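Local coordinates for trimethylamine-N-oxide reductase (Haemophilus influenzae, PDB 7L5I), which probably reduces N-oxides such as trimethylamine N-oxide at a molybdenum centre carried by two molybdopterin guanine dinucleotides, at residues V192-T197 against W609-E614; T361-V366 against G648-M653; K440-N445 against L780-S785; D512-G517 against Y525-V530. One frame throughout, in Å; residues are numbered along the deposited sequence.

Contact 1: V192-T197 against W609-E614; sequences VYEQQT and WVRYGE. With EPE (4-(2-hydroxyethyl)-1-piperazine ethanesulfonic acid), chain C.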
loop_
_atom_site.group_PDB
_atom_site.type_symbol
_atom_site.label_atom_id
_atom_site.label_comp_id
_atom_site.label_asym_id
_atom_site.label_seq_id
_atom_site.Cartn_x
_atom_site.Cartn_y
_atom_site.Cartn_z
ATOM N N VAL A 192 9.953 -7.555 4.457
ATOM C CA VAL A 192 9.511 -6.343 3.760
ATOM C C VAL A 192 9.289 -5.157 4.692
ATOM O O VAL A 192 9.305 -4.001 4.212
ATOM C CB VAL A 192 8.213 -6.619 2.968
ATOM C CG1 VAL A 192 8.525 -7.558 1.795
ATOM C CG2 VAL A 192 7.114 -7.209 3.846
ATOM N N TYR A 193 9.077 -5.386 5.983
ATOM C CA TYR A 193 8.785 -4.313 6.930
ATOM C C TYR A 193 9.868 -4.188 8.004
ATOM O O TYR A 193 9.603 -3.824 9.159
ATOM C CB TYR A 193 7.427 -4.516 7.609
ATOM C CG TYR A 193 6.267 -4.610 6.645
ATOM C CD1 TYR A 193 6.213 -3.815 5.505
ATOM C CD2 TYR A 193 5.222 -5.494 6.878
ATOM C CE1 TYR A 193 5.147 -3.911 4.616
ATOM C CE2 TYR A 193 4.150 -5.590 5.993
ATOM C CZ TYR A 193 4.118 -4.805 4.868
ATOM O OH TYR A 193 3.050 -4.908 3.997
ATOM N N GLU A 194 11.110 -4.416 7.627
ATOM C CA GLU A 194 12.249 -4.425 8.534
ATOM C C GLU A 194 13.307 -3.437 8.081
ATOM O O GLU A 194 13.383 -3.052 6.912
ATOM C CB GLU A 194 12.770 -5.869 8.665
ATOM C CG GLU A 194 11.665 -6.737 9.326
ATOM C CD GLU A 194 12.007 -8.192 9.576
ATOM O OE1 GLU A 194 11.444 -8.765 10.540
ATOM O OE2 GLU A 194 12.800 -8.773 8.826
ATOM N N GLN A 195 14.117 -2.985 9.035
ATOM C CA GLN A 195 15.139 -1.991 8.703
ATOM C C GLN A 195 16.150 -2.550 7.709
ATOM O O GLN A 195 16.499 -3.740 7.743
ATOM C CB GLN A 195 15.836 -1.519 9.993
ATOM C CG GLN A 195 16.982 -0.548 9.785
ATOM C CD GLN A 195 16.572 0.772 9.174
ATOM O OE1 GLN A 195 16.155 0.833 8.028
ATOM N NE2 GLN A 195 16.681 1.852 9.961
ATOM N N GLN A 196 16.611 -1.681 6.817
ATOM C CA GLN A 196 17.521 -2.016 5.736
ATOM C C GLN A 196 18.952 -1.647 6.106
ATOM O O GLN A 196 19.202 -0.872 7.029
ATOM C CB GLN A 196 17.120 -1.269 4.450
ATOM C CG GLN A 196 15.655 -1.297 4.123
ATOM C CD GLN A 196 15.270 -2.605 3.532
ATOM O OE1 GLN A 196 15.436 -2.825 2.322
ATOM N NE2 GLN A 196 14.814 -3.516 4.378
ATOM N N THR A 197 19.900 -2.198 5.349
ATOM C CA THR A 197 21.261 -1.722 5.442
ATOM C C THR A 197 21.292 -0.205 5.416
ATOM O O THR A 197 20.608 0.434 4.614
ATOM C CB THR A 197 22.108 -2.279 4.310
ATOM O OG1 THR A 197 22.320 -3.674 4.563
ATOM C CG2 THR A 197 23.452 -1.546 4.242
ATOM N N TRP A 609 25.207 0.036 10.180
ATOM C CA TRP A 609 24.558 -1.263 10.270
ATOM C C TRP A 609 24.324 -1.874 8.894
ATOM O O TRP A 609 23.810 -1.218 7.977
ATOM C CB TRP A 609 23.229 -1.153 11.021
ATOM C CG TRP A 609 22.634 -2.496 11.285
ATOM C CD1 TRP A 609 23.080 -3.441 12.171
ATOM C CD2 TRP A 609 21.498 -3.063 10.636
ATOM N NE1 TRP A 609 22.273 -4.564 12.117
ATOM C CE2 TRP A 609 21.295 -4.350 11.177
ATOM C CE3 TRP A 609 20.629 -2.610 9.645
ATOM C CZ2 TRP A 609 20.261 -5.183 10.754
ATOM C CZ3 TRP A 609 19.592 -3.440 9.243
ATOM C CH2 TRP A 609 19.411 -4.699 9.805
ATOM N N VAL A 610 24.689 -3.154 8.763
ATOM C CA VAL A 610 24.536 -3.911 7.527
ATOM C C VAL A 610 23.582 -5.073 7.795
ATOM O O VAL A 610 23.834 -5.918 8.664
ATOM C CB VAL A 610 25.898 -4.401 7.001
ATOM C CG1 VAL A 610 25.729 -5.308 5.781
ATOM C CG2 VAL A 610 26.805 -3.221 6.683
ATOM N N ARG A 611 22.487 -5.116 7.043
ATOM C CA ARG A 611 21.539 -6.207 7.174
ATOM C C ARG A 611 22.196 -7.523 6.754
ATOM O O ARG A 611 22.925 -7.590 5.774
ATOM C CB ARG A 611 20.302 -5.881 6.336
ATOM C CG ARG A 611 19.099 -6.756 6.642
ATOM C CD ARG A 611 17.787 -6.237 6.017
ATOM N NE ARG A 611 16.767 -7.261 6.271
ATOM C CZ ARG A 611 16.115 -7.406 7.414
ATOM N NH1 ARG A 611 16.295 -6.542 8.427
ATOM N NH2 ARG A 611 15.263 -8.407 7.572
ATOM N N TYR A 612 21.954 -8.573 7.532
ATOM C CA TYR A 612 22.527 -9.904 7.300
ATOM C C TYR A 612 24.038 -9.919 7.512
ATOM O O TYR A 612 24.704 -10.888 7.155
ATOM C CB TYR A 612 22.147 -10.473 5.922
ATOM C CG TYR A 612 20.670 -10.831 5.884
ATOM C CD1 TYR A 612 20.169 -11.808 6.732
ATOM C CD2 TYR A 612 19.768 -10.137 5.096
ATOM C CE1 TYR A 612 18.840 -12.104 6.787
ATOM C CE2 TYR A 612 18.403 -10.437 5.157
ATOM C CZ TYR A 612 17.957 -11.430 6.005
ATOM O OH TYR A 612 16.626 -11.783 6.119
ATOM N N GLY A 613 24.586 -8.879 8.138
ATOM C CA GLY A 613 26.006 -8.872 8.432
ATOM C C GLY A 613 26.406 -9.965 9.406
ATOM O O GLY A 613 27.466 -10.582 9.261
ATOM N N GLU A 614 25.564 -10.224 10.406
ATOM C CA GLU A 614 25.907 -11.271 11.368
ATOM C C GLU A 614 25.771 -12.656 10.750
ATOM O O GLU A 614 26.602 -13.539 10.995
ATOM C CB GLU A 614 25.040 -11.147 12.603
ATOM C CG GLU A 614 25.358 -9.882 13.414
ATOM C CD GLU A 614 26.865 -9.620 13.574
ATOM O OE1 GLU A 614 27.325 -8.534 13.149
ATOM O OE2 GLU A 614 27.591 -10.501 14.104
HETATM N N1 EPE C . 17.886 -3.998 14.100
HETATM C C2 EPE C . 18.592 -2.979 13.292
HETATM C C3 EPE C . 20.020 -2.884 13.814
HETATM N N4 EPE C . 20.077 -2.615 15.244
HETATM C C5 EPE C . 19.229 -3.442 16.083
HETATM C C6 EPE C . 17.818 -3.603 15.517
HETATM C C7 EPE C . 21.356 -2.210 15.821
HETATM C C8 EPE C . 22.077 -1.052 15.109
HETATM O O8 EPE C . 21.237 0.089 15.030
HETATM C C9 EPE C . 16.501 -4.094 13.633
HETATM C C10 EPE C . 16.482 -5.236 12.644
HETATM S S EPE C . 14.810 -5.639 12.077
HETATM O O1S EPE C . 14.086 -4.407 11.678
HETATM O O2S EPE C . 15.053 -6.571 10.988
HETATM O O3S EPE C . 14.077 -6.322 13.136
#
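R611 and Q195 hold the sulfonate of a bound HEPES molecule, probably from the crystallisation liquor. R611 NH1 gives a straight bond (168°) to EPE O2S at 2.8 Å, met at the edge of the guanidinium, while Q195 N binds EPE O1S at 3.0 Å. The same NH1 makes a weak bond to Q195 O. R611 runs extended from CG to NE, its CG anti to the backbone N (chi1 -166°), which carries the guanidinium along 194-196. There NH2 forms a salt bridge with E194 OE2 at 2.8 Å, reached on the anti side of the carboxylate and tilted from both planes; E191 is a second carboxylate partner of NH2. R611 N donates to T197 OG1 (2.9 Å). The W609 indole is sandwiched between HEPES and the R611 backbone, EPE C3 over one face, toward the rim, and R611 N over the other; its edge meets Q195 O and Q196 O, with CZ3 3.4 Å from Q196 O. A type II turn from V610 to G613 leads into helix 613-617. The contact joins that turn to the loop between helices 179-187 and 199-205, with Y612 on L187, and T197 and V610 on I202 and S201.

Contact 2: T361-V366 against G648-M653; sequences THWMLV and GHPSWM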
loop_
_atom_site.group_PDB
_atom_site.type_symbol
_atom_site.label_atom_id
_atom_site.label_comp_id
_atom_site.label_asym_id
_atom_site.label_seq_id
_atom_site.Cartn_x
_atom_site.Cartn_y
_atom_site.Cartn_z
ATOM N N THR A 361 8.523 -13.246 -7.617
ATOM C CA THR A 361 9.398 -12.137 -7.985
ATOM C C THR A 361 10.446 -11.846 -6.907
ATOM O O THR A 361 11.646 -11.790 -7.195
ATOM C CB THR A 361 8.559 -10.895 -8.316
ATOM O OG1 THR A 361 7.783 -10.514 -7.164
ATOM C CG2 THR A 361 7.611 -11.174 -9.437
ATOM N N HIS A 362 10.045 -11.687 -5.646
ATOM C CA HIS A 362 11.052 -11.424 -4.637
ATOM C C HIS A 362 11.797 -12.685 -4.230
ATOM O O HIS A 362 12.952 -12.585 -3.796
ATOM C CB HIS A 362 10.410 -10.718 -3.446
ATOM C CG HIS A 362 9.940 -9.353 -3.805
ATOM N ND1 HIS A 362 8.619 -9.067 -4.081
ATOM C CD2 HIS A 362 10.635 -8.221 -4.074
ATOM C CE1 HIS A 362 8.510 -7.794 -4.423
ATOM N NE2 HIS A 362 9.721 -7.257 -4.423
ATOM N N TRP A 363 11.195 -13.857 -4.400
ATOM C CA TRP A 363 11.935 -15.097 -4.211
ATOM C C TRP A 363 13.100 -15.160 -5.185
ATOM O O TRP A 363 14.242 -15.452 -4.800
ATOM C CB TRP A 363 11.003 -16.289 -4.406
ATOM C CG TRP A 363 11.500 -17.591 -3.892
ATOM C CD1 TRP A 363 12.688 -17.848 -3.305
ATOM C CD2 TRP A 363 10.786 -18.821 -3.922
ATOM N NE1 TRP A 363 12.769 -19.174 -2.949
ATOM C CE2 TRP A 363 11.600 -19.790 -3.312
ATOM C CE3 TRP A 363 9.522 -19.191 -4.388
ATOM C CZ2 TRP A 363 11.204 -21.120 -3.169
ATOM C CZ3 TRP A 363 9.118 -20.508 -4.235
ATOM C CH2 TRP A 363 9.955 -21.454 -3.624
ATOM N N MET A 364 12.828 -14.872 -6.460
ATOM C CA MET A 364 13.877 -14.874 -7.464
ATOM C C MET A 364 14.849 -13.713 -7.261
ATOM O O MET A 364 16.045 -13.861 -7.536
ATOM C CB MET A 364 13.249 -14.832 -8.875
ATOM C CG MET A 364 14.301 -14.995 -9.966
ATOM S SD MET A 364 15.143 -16.595 -9.891
ATOM C CE MET A 364 16.813 -16.112 -10.379
ATOM N N LEU A 365 14.385 -12.557 -6.769
ATOM C CA LEU A 365 15.314 -11.465 -6.511
ATOM C C LEU A 365 16.328 -11.854 -5.429
ATOM O O LEU A 365 17.520 -11.529 -5.535
ATOM C CB LEU A 365 14.561 -10.208 -6.080
ATOM C CG LEU A 365 15.443 -8.970 -5.954
ATOM C CD1 LEU A 365 15.891 -8.540 -7.319
ATOM C CD2 LEU A 365 14.711 -7.848 -5.279
ATOM N N VAL A 366 15.855 -12.503 -4.356
ATOM C CA VAL A 366 16.744 -12.979 -3.294
ATOM C C VAL A 366 17.684 -14.055 -3.821
ATOM O O VAL A 366 18.858 -14.123 -3.437
ATOM C CB VAL A 366 15.909 -13.488 -2.106
ATOM C CG1 VAL A 366 16.790 -14.207 -1.113
ATOM C CG2 VAL A 366 15.227 -12.323 -1.468
ATOM N N GLY A 648 8.692 -25.493 -5.646
ATOM C CA GLY A 648 9.647 -25.497 -4.565
ATOM C C GLY A 648 10.816 -24.557 -4.733
ATOM O O GLY A 648 11.536 -24.310 -3.766
ATOM N N HIS A 649 11.034 -24.036 -5.934
ATOM C CA HIS A 649 12.047 -23.025 -6.186
ATOM C C HIS A 649 11.415 -21.971 -7.078
ATOM O O HIS A 649 10.372 -22.220 -7.690
ATOM C CB HIS A 649 13.298 -23.605 -6.855
ATOM C CG HIS A 649 13.034 -24.280 -8.160
ATOM N ND1 HIS A 649 12.764 -23.585 -9.321
ATOM C CD2 HIS A 649 13.012 -25.593 -8.494
ATOM C CE1 HIS A 649 12.580 -24.440 -10.313
ATOM N NE2 HIS A 649 12.730 -25.666 -9.836
ATOM N N PRO A 650 12.009 -20.785 -7.166
ATOM C CA PRO A 650 11.426 -19.757 -8.046
ATOM C C PRO A 650 11.354 -20.272 -9.470
ATOM O O PRO A 650 12.260 -20.965 -9.934
ATOM C CB PRO A 650 12.398 -18.578 -7.939
ATOM C CG PRO A 650 13.283 -18.877 -6.841
ATOM C CD PRO A 650 13.258 -20.341 -6.537
ATOM N N SER A 651 10.273 -19.921 -10.167
ATOM C CA SER A 651 10.090 -20.368 -11.546
ATOM C C SER A 651 9.189 -19.399 -12.299
ATOM O O SER A 651 8.446 -18.609 -11.705
ATOM C CB SER A 651 9.516 -21.794 -11.600
ATOM O OG SER A 651 8.124 -21.843 -11.315
ATOM N N TRP A 652 9.259 -19.490 -13.630
ATOM C CA TRP A 652 8.418 -18.704 -14.520
ATOM C C TRP A 652 7.159 -19.475 -14.868
ATOM O O TRP A 652 7.226 -20.557 -15.468
ATOM C CB TRP A 652 9.162 -18.358 -15.792
ATOM C CG TRP A 652 8.303 -17.748 -16.876
ATOM C CD1 TRP A 652 8.160 -18.207 -18.143
ATOM C CD2 TRP A 652 7.477 -16.578 -16.778
ATOM N NE1 TRP A 652 7.321 -17.386 -18.865
ATOM C CE2 TRP A 652 6.877 -16.384 -18.046
ATOM C CE3 TRP A 652 7.185 -15.681 -15.754
ATOM C CZ2 TRP A 652 6.028 -15.318 -18.314
ATOM C CZ3 TRP A 652 6.345 -14.619 -16.023
ATOM C CH2 TRP A 652 5.766 -14.454 -17.296
ATOM N N MET A 653 6.019 -18.908 -14.506
ATOM C CA MET A 653 4.704 -19.438 -14.839
ATOM C C MET A 653 3.939 -18.318 -15.527
ATOM O O MET A 653 3.843 -17.208 -14.993
ATOM C CB MET A 653 3.977 -19.936 -13.584
ATOM C CG MET A 653 4.685 -21.100 -12.893
ATOM S SD MET A 653 4.134 -21.383 -11.199
ATOM C CE MET A 653 4.954 -19.993 -10.394
#
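Helix 359-372 comes nearest to the irregular segment 648-653 at M364 and P650, whose CA atoms are 5.5 Å apart. The main meeting is between W363 and P650. The proline ring lies over one face of the indole, with CG 3.7 Å from the centroid of the five-membered ring and only 9° off its normal, a well-centred CH-pi contact. P650 CD lies 3.7 Å from W363 CE2, nearer the ring junction. W363 CG is anti to the backbone N (chi1 -164°), which swings the indole off the helix toward the loop. This CH-pi contact ties a helix of the molybdopterin oxidoreductase family region to the chain that leads into strand 668-671. The six-membered ring continues under the loop backbone: H649 C lies over the same face as the proline, and G648 O meets the indole edge, 3.3 Å from CZ2. The indole NE1 is hydrogen-bonded to E632 O, and I182 and V186 of helix 179-187 also touch the ring. M364 bends at chi2 and chi3 and lays SD 3.9 Å from P650 CB. On the loop, H649 ND1 donates to P650 O at 2.7 Å, from well above the carbonyl plane but within the plane of the imidazole.

Contact 3: K440-N445 against L780-S785; sequences KKIQYN and LAQGNS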
loop_
_atom_site.group_PDB
_atom_site.type_symbol
_atom_site.label_atom_id
_atom_site.label_comp_id
_atom_site.label_asym_id
_atom_site.label_seq_id
_atom_site.Cartn_x
_atom_site.Cartn_y
_atom_site.Cartn_z
ATOM N N LYS A 440 -17.447 -21.357 1.109
ATOM C CA LYS A 440 -16.450 -21.732 0.122
ATOM C C LYS A 440 -15.122 -21.984 0.808
ATOM O O LYS A 440 -14.777 -21.313 1.786
ATOM C CB LYS A 440 -16.321 -20.629 -0.922
ATOM C CG LYS A 440 -15.386 -20.913 -2.068
ATOM C CD LYS A 440 -15.626 -19.878 -3.158
ATOM C CE LYS A 440 -14.495 -19.740 -4.138
ATOM N NZ LYS A 440 -15.020 -18.901 -5.279
ATOM N N LYS A 441 -14.377 -22.960 0.304
ATOM C CA LYS A 441 -13.066 -23.278 0.861
ATOM C C LYS A 441 -11.983 -22.937 -0.147
ATOM O O LYS A 441 -12.166 -23.123 -1.353
ATOM C CB LYS A 441 -12.964 -24.753 1.240
ATOM C CG LYS A 441 -14.134 -25.233 2.071
ATOM C CD LYS A 441 -13.783 -26.468 2.890
ATOM C CE LYS A 441 -15.028 -27.096 3.526
ATOM N NZ LYS A 441 -15.105 -26.889 5.007
ATOM N N ILE A 442 -10.847 -22.434 0.358
ATOM C CA ILE A 442 -9.680 -22.163 -0.463
ATOM C C ILE A 442 -8.436 -22.685 0.249
ATOM O O ILE A 442 -8.422 -22.910 1.463
ATOM C CB ILE A 442 -9.503 -20.660 -0.777
ATOM C CG1 ILE A 442 -9.226 -19.867 0.510
ATOM C CG2 ILE A 442 -10.717 -20.115 -1.480
ATOM C CD1 ILE A 442 -8.860 -18.419 0.244
ATOM N N GLN A 443 -7.378 -22.866 -0.536
ATOM C CA GLN A 443 -6.072 -23.231 -0.003
ATOM C C GLN A 443 -5.279 -21.962 0.273
ATOM O O GLN A 443 -5.385 -20.986 -0.473
ATOM C CB GLN A 443 -5.324 -24.119 -1.003
ATOM C CG GLN A 443 -5.677 -25.610 -0.884
ATOM C CD GLN A 443 -5.146 -26.213 0.411
ATOM O OE1 GLN A 443 -3.957 -26.052 0.770
ATOM N NE2 GLN A 443 -6.024 -26.881 1.140
ATOM N N TYR A 444 -4.485 -21.985 1.351
ATOM C CA TYR A 444 -3.695 -20.815 1.751
ATOM C C TYR A 444 -2.500 -21.300 2.563
ATOM O O TYR A 444 -2.670 -21.821 3.675
ATOM C CB TYR A 444 -4.541 -19.819 2.560
ATOM C CG TYR A 444 -3.705 -18.750 3.256
ATOM C CD1 TYR A 444 -3.123 -17.715 2.539
ATOM C CD2 TYR A 444 -3.500 -18.795 4.620
ATOM C CE1 TYR A 444 -2.354 -16.749 3.175
ATOM C CE2 TYR A 444 -2.734 -17.846 5.272
ATOM C CZ TYR A 444 -2.169 -16.812 4.545
ATOM O OH TYR A 444 -1.397 -15.868 5.220
ATOM N N ASN A 445 -1.305 -21.118 2.003
ATOM C CA ASN A 445 -0.049 -21.342 2.709
ATOM C C ASN A 445 -0.036 -22.673 3.450
ATOM O O ASN A 445 0.398 -22.759 4.598
ATOM C CB ASN A 445 0.237 -20.194 3.673
ATOM C CG ASN A 445 1.721 -20.094 4.044
ATOM O OD1 ASN A 445 2.574 -20.616 3.346
ATOM N ND2 ASN A 445 2.017 -19.383 5.118
ATOM N N LEU A 780 -0.245 -20.174 -2.461
ATOM C CA LEU A 780 0.658 -19.944 -1.343
ATOM C C LEU A 780 0.193 -18.754 -0.513
ATOM O O LEU A 780 -0.057 -18.876 0.693
ATOM C CB LEU A 780 2.094 -19.730 -1.837
ATOM C CG LEU A 780 3.044 -19.610 -0.646
ATOM C CD1 LEU A 780 3.318 -20.976 -0.068
ATOM C CD2 LEU A 780 4.320 -18.938 -1.025
ATOM N N ALA A 781 0.081 -17.582 -1.141
ATOM C CA ALA A 781 -0.212 -16.364 -0.398
ATOM C C ALA A 781 -1.612 -15.820 -0.589
ATOM O O ALA A 781 -2.064 -15.013 0.233
ATOM C CB ALA A 781 0.784 -15.266 -0.795
ATOM N N GLN A 782 -2.280 -16.166 -1.689
ATOM C CA GLN A 782 -3.561 -15.576 -2.045
ATOM C C GLN A 782 -3.543 -14.051 -1.943
ATOM O O GLN A 782 -4.490 -13.430 -1.436
ATOM C CB GLN A 782 -4.667 -16.164 -1.172
ATOM C CG GLN A 782 -4.833 -17.662 -1.306
ATOM C CD GLN A 782 -5.604 -18.062 -2.569
ATOM O OE1 GLN A 782 -5.916 -17.230 -3.408
ATOM N NE2 GLN A 782 -5.895 -19.356 -2.706
ATOM N N GLY A 783 -2.463 -13.431 -2.462
ATOM C CA GLY A 783 -2.377 -11.982 -2.501
ATOM C C GLY A 783 -3.222 -11.401 -3.619
ATOM O O GLY A 783 -3.755 -12.108 -4.455
ATOM N N ASN A 784 -3.362 -10.072 -3.636
ATOM C CA ASN A 784 -4.117 -9.435 -4.718
ATOM C C ASN A 784 -3.248 -9.314 -5.971
ATOM O O ASN A 784 -2.019 -9.192 -5.888
ATOM C CB ASN A 784 -4.680 -8.076 -4.264
ATOM C CG ASN A 784 -3.615 -6.980 -4.109
ATOM O OD1 ASN A 784 -3.583 -6.019 -4.880
ATOM N ND2 ASN A 784 -2.772 -7.110 -3.081
ATOM N N SER A 785 -3.898 -9.354 -7.151
ATOM C CA SER A 785 -3.186 -9.532 -8.423
ATOM C C SER A 785 -3.564 -8.519 -9.506
ATOM O O SER A 785 -3.818 -8.885 -10.656
ATOM C CB SER A 785 -3.442 -10.949 -8.954
ATOM O OG SER A 785 -3.088 -11.928 -8.008
#
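Q782 NE2 donates to Q443 O at 2.8 Å, the N-H nearly straight (167°) and the acceptor approached almost along its C=O direction, within the plane of the glutamine amide. Q782 gets there by a bend at chi2, with CG anti to the carbonyl carbon (chi1 -60°), and CG also rests 3.5 Å from Q443 O. Beside this bond the Y444 ring turns its edge to the other segment, with CE1 3.4 Å from A781 O. N445 CB covers the centre of a face of that same ring. N445 CB also lies 3.3 Å from L780 O, and its OD1 packs 3.5 Å from L780 CD1 while accepting a bond from H185 NE2. The strand 441-444 belongs to a hairpin with 447-450, whereas 780-785 is a loop of the dinucleotide-binding region. The chemistry implies that the Q782 amide bond is a directional tie between hairpin and loop, with carbon-to-carbonyl packing beside it and a backbone bond between N445 and K779 nearby.

Contact 4: D512-G517 against Y525-V530; sequences DLTMAG and YPMKQV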
loop_
_atom_site.group_PDB
_atom_site.type_symbol
_atom_site.label_atom_id
_atom_site.label_comp_id
_atom_site.label_asym_id
_atom_site.label_seq_id
_atom_site.Cartn_x
_atom_site.Cartn_y
_atom_site.Cartn_z
ATOM N N ASP A 512 -3.253 14.635 18.783
ATOM C CA ASP A 512 -2.653 13.306 18.642
ATOM C C ASP A 512 -1.127 13.416 18.646
ATOM O O ASP A 512 -0.551 14.492 18.841
ATOM C CB ASP A 512 -3.160 12.629 17.370
ATOM C CG ASP A 512 -3.343 11.112 17.529
ATOM O OD1 ASP A 512 -2.639 10.480 18.349
ATOM O OD2 ASP A 512 -4.188 10.556 16.781
ATOM N N LEU A 513 -0.476 12.259 18.506
ATOM C CA LEU A 513 0.971 12.138 18.431
ATOM C C LEU A 513 1.307 11.127 17.351
ATOM O O LEU A 513 0.543 10.192 17.112
ATOM C CB LEU A 513 1.596 11.600 19.729
ATOM C CG LEU A 513 1.460 12.410 21.007
ATOM C CD1 LEU A 513 1.757 11.504 22.180
ATOM C CD2 LEU A 513 2.422 13.560 20.923
ATOM N N THR A 514 2.456 11.314 16.704
ATOM C CA THR A 514 3.007 10.317 15.793
ATOM C C THR A 514 4.529 10.414 15.829
ATOM O O THR A 514 5.110 11.156 16.628
ATOM C CB THR A 514 2.414 10.469 14.368
ATOM O OG1 THR A 514 2.804 9.331 13.552
ATOM C CG2 THR A 514 2.889 11.751 13.698
ATOM N N MET A 515 5.181 9.570 15.033
ATOM C CA MET A 515 6.627 9.549 14.937
ATOM C C MET A 515 7.064 9.813 13.506
ATOM O O MET A 515 6.343 9.477 12.551
ATOM C CB MET A 515 7.250 8.186 15.304
ATOM C CG MET A 515 6.811 7.518 16.548
ATOM S SD MET A 515 7.758 8.026 17.969
ATOM C CE MET A 515 9.520 7.952 17.591
ATOM N N ALA A 516 8.258 10.366 13.374
ATOM C CA ALA A 516 8.966 10.419 12.106
ATOM C C ALA A 516 9.454 9.024 11.771
ATOM O O ALA A 516 10.219 8.425 12.535
ATOM C CB ALA A 516 10.133 11.393 12.189
ATOM N N GLY A 517 9.018 8.501 10.621
ATOM C CA GLY A 517 9.190 7.090 10.382
ATOM C C GLY A 517 9.368 6.714 8.927
ATOM O O GLY A 517 9.519 7.595 8.075
ATOM N N TYR A 525 6.458 13.650 16.692
ATOM C CA TYR A 525 5.739 14.741 16.050
ATOM C C TYR A 525 4.444 15.021 16.796
ATOM O O TYR A 525 3.601 14.117 16.919
ATOM C CB TYR A 525 5.414 14.389 14.600
ATOM C CG TYR A 525 6.528 14.399 13.588
ATOM C CD1 TYR A 525 7.752 15.008 13.830
ATOM C CD2 TYR A 525 6.322 13.814 12.338
ATOM C CE1 TYR A 525 8.741 15.011 12.855
ATOM C CE2 TYR A 525 7.280 13.847 11.380
ATOM C CZ TYR A 525 8.483 14.439 11.627
ATOM O OH TYR A 525 9.448 14.440 10.635
ATOM N N PRO A 526 4.224 16.236 17.283
ATOM C CA PRO A 526 2.921 16.575 17.842
ATOM C C PRO A 526 1.903 16.741 16.733
ATOM O O PRO A 526 2.235 17.174 15.630
ATOM C CB PRO A 526 3.182 17.910 18.560
ATOM C CG PRO A 526 4.255 18.539 17.745
ATOM C CD PRO A 526 5.126 17.416 17.250
ATOM N N MET A 527 0.646 16.385 17.032
ATOM C CA MET A 527 -0.463 16.622 16.105
ATOM C C MET A 527 -1.505 17.461 16.833
ATOM O O MET A 527 -2.530 16.949 17.284
ATOM C CB MET A 527 -1.052 15.300 15.588
ATOM C CG MET A 527 -0.083 14.444 14.814
ATOM S SD MET A 527 -0.731 12.816 14.352
ATOM C CE MET A 527 -2.105 13.317 13.330
ATOM N N LYS A 528 -1.228 18.753 16.974
ATOM C CA LYS A 528 -2.071 19.622 17.780
ATOM C C LYS A 528 -3.304 20.041 16.982
ATOM O O LYS A 528 -3.223 20.298 15.782
ATOM C CB LYS A 528 -1.278 20.853 18.223
ATOM C CG LYS A 528 -2.054 21.794 19.130
ATOM C CD LYS A 528 -1.143 22.882 19.698
ATOM C CE LYS A 528 -1.939 23.951 20.425
ATOM N NZ LYS A 528 -2.660 23.419 21.608
ATOM N N GLN A 529 -4.451 20.084 17.655
ATOM C CA GLN A 529 -5.687 20.479 16.992
ATOM C C GLN A 529 -5.548 21.866 16.403
ATOM O O GLN A 529 -5.084 22.790 17.068
ATOM C CB GLN A 529 -6.845 20.451 17.987
ATOM C CG GLN A 529 -8.179 20.900 17.438
ATOM C CD GLN A 529 -9.237 20.886 18.535
ATOM O OE1 GLN A 529 -8.953 21.250 19.667
ATOM N NE2 GLN A 529 -10.441 20.477 18.208
ATOM N N VAL A 530 -5.974 22.013 15.150
ATOM C CA VAL A 530 -5.876 23.279 14.447
ATOM C C VAL A 530 -7.173 24.067 14.560
ATOM O O VAL A 530 -7.162 25.273 14.823
ATOM C CB VAL A 530 -5.532 23.037 12.966
ATOM C CG1 VAL A 530 -5.383 24.368 12.283
ATOM C CG2 VAL A 530 -4.272 22.201 12.822
#
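D512 and T514 pair with M527 and Y525 in the antiparallel hairpin of strands 512-517 and 523-527, and the sheet face bearing these four side chains is the tight one. Both pairs are hydrogen-bonded: D512 N to M527 O and M527 N to D512 O are each 2.9 Å, T514 N to Y525 O 3.0 Å and Y525 N to T514 O 2.8 Å. T514 OG1 is anti to the backbone N (chi1 -170°), placing CG2 between N and the carbonyl carbon, where it abuts Y525 CB and M527 SD, both at 3.8 Å. M527 bends at chi3, which lays its sulfur against the neighbouring strand, between T514 CG2 and D512 CB. Beyond the corner at 516, A516 CB lies 3.5 Å from Y525 CZ, with A516 CA over a ring face. The opposite face is looser: L513 and P526 form a non-hydrogen-bonded pair, L513 CD2 being 4.3 Å from P526 CA, and both lean on F591 of helix 588-594. Past M527 the chain, partly exposed, peels away at K528 to V530. The D512 carboxylate accepts backbone N-H groups of L513, L150 and H151, which implies that its acid ties this strand end beyond the hairpin.

Contacts 1, 2 and 3 share helix 179-187 as a common neighbour: side chains from each touch it. Their segments alternate along the chain, so the three interlock, whereas contact 4 is a local hairpin nested within all three loops. Contacts 2 and 3 have centres about 18 Å apart; the centre of contact 4 lies about 41 Å from that of contact 2, across the chain's centre. The side chain of D512 in contact 4 is about 8 Å from an MGD, those of Q196 in contact 1 and M364 in contact 2 each about 12 Å. Y193 hydrogen-bonds to D173 and T176, and N784 to Y174 O, close in sequence to S175, which lines the bound-oxygen pocket.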